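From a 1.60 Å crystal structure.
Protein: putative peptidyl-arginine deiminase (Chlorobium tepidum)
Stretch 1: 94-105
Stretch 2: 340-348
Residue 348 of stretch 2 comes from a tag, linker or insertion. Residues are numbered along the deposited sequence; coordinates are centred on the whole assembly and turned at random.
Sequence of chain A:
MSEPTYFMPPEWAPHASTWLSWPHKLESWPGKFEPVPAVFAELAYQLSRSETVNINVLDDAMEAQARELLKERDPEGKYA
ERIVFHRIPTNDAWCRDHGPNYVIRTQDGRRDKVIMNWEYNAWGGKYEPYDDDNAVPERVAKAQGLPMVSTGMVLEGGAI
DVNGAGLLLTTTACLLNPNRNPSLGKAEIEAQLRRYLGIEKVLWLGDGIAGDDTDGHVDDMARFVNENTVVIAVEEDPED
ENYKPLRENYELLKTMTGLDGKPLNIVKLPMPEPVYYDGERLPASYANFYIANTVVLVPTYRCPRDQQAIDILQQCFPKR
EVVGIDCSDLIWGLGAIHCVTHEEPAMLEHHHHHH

Stretch 1, residues 94-105: WCRDHGPNYVIR
Stretch 2 340-348: VTHEEPAML

Contact between residues 94-105 and 340-348 of a putative peptidyl-arginine deiminase, two pieces of one chain that bury 792 Å² between them, both sides summed. Stretch 1 opens with W94 at the N-cap position of a short helix, 95-98, which D97 N and H98 N begin by donating to W94 O (3.0 and 3.1 Å). G99 (phi/psi -68/174) leaves helical geometry, and after P100 (-66/112) the chain extends into a strand that runs through R105. Stretch 2 is extended through 342-345, and the two strands run in nearly the same direction, their axes 22° apart and 7.0 Å at closest approach. The register pairs W94 with V340 (CA to CA 4.6 Å), R96 with H342 (4.9 Å), Y102 with E344 (6.3 Å) and I104 with M347 (7.5 Å). No backbone-to-backbone hydrogen bond joins the stretches; side chains pack against one another and against backbone carbonyls.

H342 (phi/psi -158/119, chi1 -155°, t; chi2 -58°) has the most covered surface. Its ring sits in a pocket made by the turn from helix to strand: P100 O lies over one face, 3.0 Å from H342 CE1, and R96 NH2 over the opposite face, while C95 O lies at the ring edge. Within its own stretch, H342 ND1 donates to E343 O at 3.0 Å and 164°. G99 C is 4.2 Å from H342 CD2; an ideal CB on this glycine would lie only 3.5 Å from H342 CB.

The CA-to-CB bond of R96 (-64/-40) points sideways to stretch 2, but chi1 171° (t), chi2 62° (p) and chi3 53° (p) fold the side chain so that the guanidinium reaches stretch 2. It lies flat on the H342 ring, centres 4.7 Å apart and planes at 24°. T341 O is over one guanidinium face, 2.9 Å from R96 NE, but the angle is too poor for a hydrogen bond. E343 OE1 instead lies at the edge, near the guanidinium plane, where N-H groups can point: R96 NH2 donates to it at 2.8 Å and 151° in a salt bridge, and R96 NH1 adds a weak bond at 3.2 Å. The CB of E343 points away, yet chi1 70° (p) and chi2 -81° (m) bring its carboxylate back. R96 NH1 also donates to T341 OG1 (3.2 Å, 155°), with T341 at chi1 58° (p).

Y102 (-68/138, chi1 -66°, m; chi2 -84°) points toward stretch 2 and meets three consecutive residues. E344, extended at chi1 170° (t) and chi2 -177° (t), places CG over the ring face, 3.6 Å from the Y102 centroid and 19° off the normal, a CH-pi contact. E343 O lies at the ring edge, 3.4 Å from Y102 CD2, and P345 CD packs 3.4 Å from Y102 CB.

Apolar contacts finish both ends: W94 CZ3 to V340 CG1 (3.5 Å), and I104 CD1 (chi1 and chi2 both m) to CB of selenomethionine M347 (3.6 Å).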

# COMPACT_ATOMS: atom_id res chain seq x y z
N TRP A 94 8.17 -5.61 0.29
CA TRP A 94 6.77 -5.26 0.10
C TRP A 94 6.00 -5.10 1.41
O TRP A 94 5.07 -5.86 1.72
CB TRP A 94 6.11 -6.31 -0.80
CG TRP A 94 6.97 -6.64 -1.99
CD1 TRP A 94 7.44 -7.87 -2.35
CD2 TRP A 94 7.50 -5.71 -2.95
NE1 TRP A 94 8.22 -7.77 -3.48
CE2 TRP A 94 8.28 -6.46 -3.87
CE3 TRP A 94 7.40 -4.32 -3.13
CZ2 TRP A 94 8.95 -5.87 -4.95
CZ3 TRP A 94 8.06 -3.73 -4.21
CH2 TRP A 94 8.83 -4.51 -5.10
N CYS A 95 6.39 -4.08 2.16
CA CYS A 95 5.80 -3.77 3.46
C CYS A 95 4.28 -3.55 3.39
O CYS A 95 3.57 -3.77 4.37
CB CYS A 95 6.48 -2.54 4.06
SG CYS A 95 6.28 -2.39 5.85
N ARG A 96 3.79 -3.11 2.23
CA ARG A 96 2.36 -2.89 2.07
C ARG A 96 1.60 -4.20 2.22
O ARG A 96 0.54 -4.26 2.84
CB ARG A 96 2.07 -2.29 0.69
CG ARG A 96 0.59 -2.22 0.33
CD ARG A 96 -0.17 -1.31 1.28
NE ARG A 96 0.46 0.00 1.37
CZ ARG A 96 0.06 0.97 2.19
NH1 ARG A 96 0.70 2.13 2.21
NH2 ARG A 96 -0.98 0.77 2.99
N ASP A 97 2.17 -5.26 1.65
CA ASP A 97 1.53 -6.57 1.66
C ASP A 97 1.79 -7.46 2.88
O ASP A 97 0.90 -8.19 3.30
CB ASP A 97 1.90 -7.31 0.37
CG ASP A 97 1.41 -6.58 -0.87
OD1 ASP A 97 1.86 -6.92 -1.98
OD2 ASP A 97 0.55 -5.68 -0.73
N HIS A 98 3.00 -7.41 3.44
CA HIS A 98 3.33 -8.24 4.60
C HIS A 98 3.37 -7.42 5.89
O HIS A 98 3.39 -7.97 6.99
CB HIS A 98 4.69 -8.95 4.38
CG HIS A 98 5.88 -8.03 4.40
ND1 HIS A 98 6.79 -7.97 3.37
CD2 HIS A 98 6.33 -7.18 5.35
CE1 HIS A 98 7.75 -7.12 3.69
NE2 HIS A 98 7.49 -6.62 4.89
N GLY A 99 3.35 -6.10 5.73
CA GLY A 99 3.42 -5.17 6.85
C GLY A 99 2.28 -5.09 7.84
O GLY A 99 1.22 -5.68 7.64
N PRO A 100 2.46 -4.31 8.92
CA PRO A 100 1.45 -4.13 9.97
C PRO A 100 0.16 -3.42 9.59
O PRO A 100 0.15 -2.22 9.31
CB PRO A 100 2.22 -3.38 11.06
CG PRO A 100 3.11 -2.50 10.26
CD PRO A 100 3.62 -3.42 9.16
N ASN A 101 -0.93 -4.19 9.59
CA ASN A 101 -2.25 -3.68 9.27
C ASN A 101 -2.88 -3.20 10.57
O ASN A 101 -3.61 -3.93 11.24
CB ASN A 101 -3.09 -4.81 8.64
CG ASN A 101 -4.47 -4.35 8.18
OD1 ASN A 101 -5.30 -5.17 7.80
ND2 ASN A 101 -4.72 -3.04 8.21
N TYR A 102 -2.57 -1.96 10.94
CA TYR A 102 -3.09 -1.35 12.16
C TYR A 102 -4.58 -1.11 12.07
O TYR A 102 -5.09 -0.66 11.04
CB TYR A 102 -2.42 0.00 12.38
CG TYR A 102 -0.95 -0.06 12.68
CD1 TYR A 102 -0.49 -0.30 13.98
CD2 TYR A 102 -0.01 0.16 11.67
CE1 TYR A 102 0.87 -0.31 14.26
CE2 TYR A 102 1.35 0.14 11.95
CZ TYR A 102 1.78 -0.08 13.24
OH TYR A 102 3.12 -0.06 13.53
N VAL A 103 -5.29 -1.40 13.16
CA VAL A 103 -6.72 -1.18 13.24
C VAL A 103 -7.01 -0.74 14.68
O VAL A 103 -6.21 -1.00 15.58
CB VAL A 103 -7.56 -2.45 12.96
CG1 VAL A 103 -7.43 -2.86 11.51
CG2 VAL A 103 -7.13 -3.58 13.89
N ILE A 104 -8.13 -0.06 14.88
CA ILE A 104 -8.52 0.39 16.21
C ILE A 104 -9.54 -0.61 16.73
O ILE A 104 -10.55 -0.87 16.07
CB ILE A 104 -9.17 1.79 16.19
CG1 ILE A 104 -8.24 2.80 15.51
CG2 ILE A 104 -9.50 2.24 17.62
CD1 ILE A 104 -6.84 2.85 16.10
N ARG A 105 -9.27 -1.19 17.89
CA ARG A 105 -10.17 -2.16 18.49
C ARG A 105 -11.06 -1.52 19.55
O ARG A 105 -10.58 -0.76 20.39
CB ARG A 105 -9.37 -3.30 19.13
CG ARG A 105 -10.22 -4.32 19.87
CD ARG A 105 -9.40 -5.50 20.39
NE ARG A 105 -8.39 -5.10 21.37
CZ ARG A 105 -7.54 -5.95 21.94
NH1 ARG A 105 -7.58 -7.24 21.63
NH2 ARG A 105 -6.64 -5.51 22.82
N VAL A 340 5.74 -0.57 -1.19
CA VAL A 340 6.83 -0.64 -0.22
C VAL A 340 6.59 0.12 1.08
O VAL A 340 7.47 0.22 1.93
CB VAL A 340 8.17 -0.15 -0.85
CG1 VAL A 340 8.51 -1.02 -2.04
CG2 VAL A 340 8.05 1.32 -1.27
N THR A 341 5.38 0.64 1.24
CA THR A 341 5.03 1.40 2.44
C THR A 341 3.82 0.85 3.17
O THR A 341 3.05 0.06 2.63
CB THR A 341 4.68 2.85 2.07
OG1 THR A 341 3.59 2.84 1.13
CG2 THR A 341 5.86 3.55 1.42
N HIS A 342 3.68 1.25 4.43
CA HIS A 342 2.50 0.92 5.20
C HIS A 342 2.41 1.93 6.31
O HIS A 342 3.31 2.07 7.14
CB HIS A 342 2.50 -0.49 5.79
CG HIS A 342 1.13 -1.01 6.06
ND1 HIS A 342 0.23 -0.35 6.88
CD2 HIS A 342 0.45 -2.05 5.52
CE1 HIS A 342 -0.94 -0.97 6.83
NE2 HIS A 342 -0.83 -2.00 6.01
N GLU A 343 1.30 2.66 6.31
CA GLU A 343 1.10 3.67 7.31
C GLU A 343 0.80 3.08 8.67
O GLU A 343 0.41 1.92 8.80
CB GLU A 343 -0.06 4.59 6.90
CG GLU A 343 -1.45 3.94 6.95
CD GLU A 343 -1.78 3.09 5.73
OE1 GLU A 343 -0.90 2.87 4.87
OE2 GLU A 343 -2.94 2.63 5.63
N GLU A 344 1.04 3.89 9.69
CA GLU A 344 0.72 3.52 11.06
C GLU A 344 -0.20 4.66 11.47
O GLU A 344 0.27 5.78 11.70
CB GLU A 344 1.93 3.51 11.99
CG GLU A 344 1.49 3.36 13.45
CD GLU A 344 2.61 3.41 14.46
OE1 GLU A 344 2.29 3.42 15.67
OE2 GLU A 344 3.79 3.43 14.06
N PRO A 345 -1.51 4.41 11.54
CA PRO A 345 -2.41 5.50 11.94
C PRO A 345 -2.18 5.93 13.39
O PRO A 345 -1.78 5.12 14.23
CB PRO A 345 -3.79 4.89 11.72
CG PRO A 345 -3.56 3.41 11.91
CD PRO A 345 -2.26 3.21 11.16
N ALA A 346 -2.42 7.20 13.68
CA ALA A 346 -2.26 7.74 15.03
C ALA A 346 -3.60 7.73 15.75
O ALA A 346 -4.51 8.46 15.36
CB ALA A 346 -1.72 9.17 14.96
N MSE A 347 -3.73 6.93 16.80
CA MSE A 347 -4.99 6.88 17.53
C MSE A 347 -4.98 7.84 18.71
O MSE A 347 -4.14 7.73 19.61
CB MSE A 347 -5.28 5.47 18.05
CG MSE A 347 -6.64 5.36 18.75
SE MSE A 347 -6.77 3.83 19.91
CE MSE A 347 -5.78 4.54 21.41
N LEU A 348 -5.92 8.78 18.70
CA LEU A 348 -6.03 9.73 19.80
C LEU A 348 -6.63 8.97 20.99
O LEU A 348 -7.68 8.35 20.87
CB LEU A 348 -6.94 10.89 19.38
CG LEU A 348 -6.40 11.71 18.21
CD1 LEU A 348 -7.47 12.64 17.66
CD2 LEU A 348 -5.18 12.49 18.67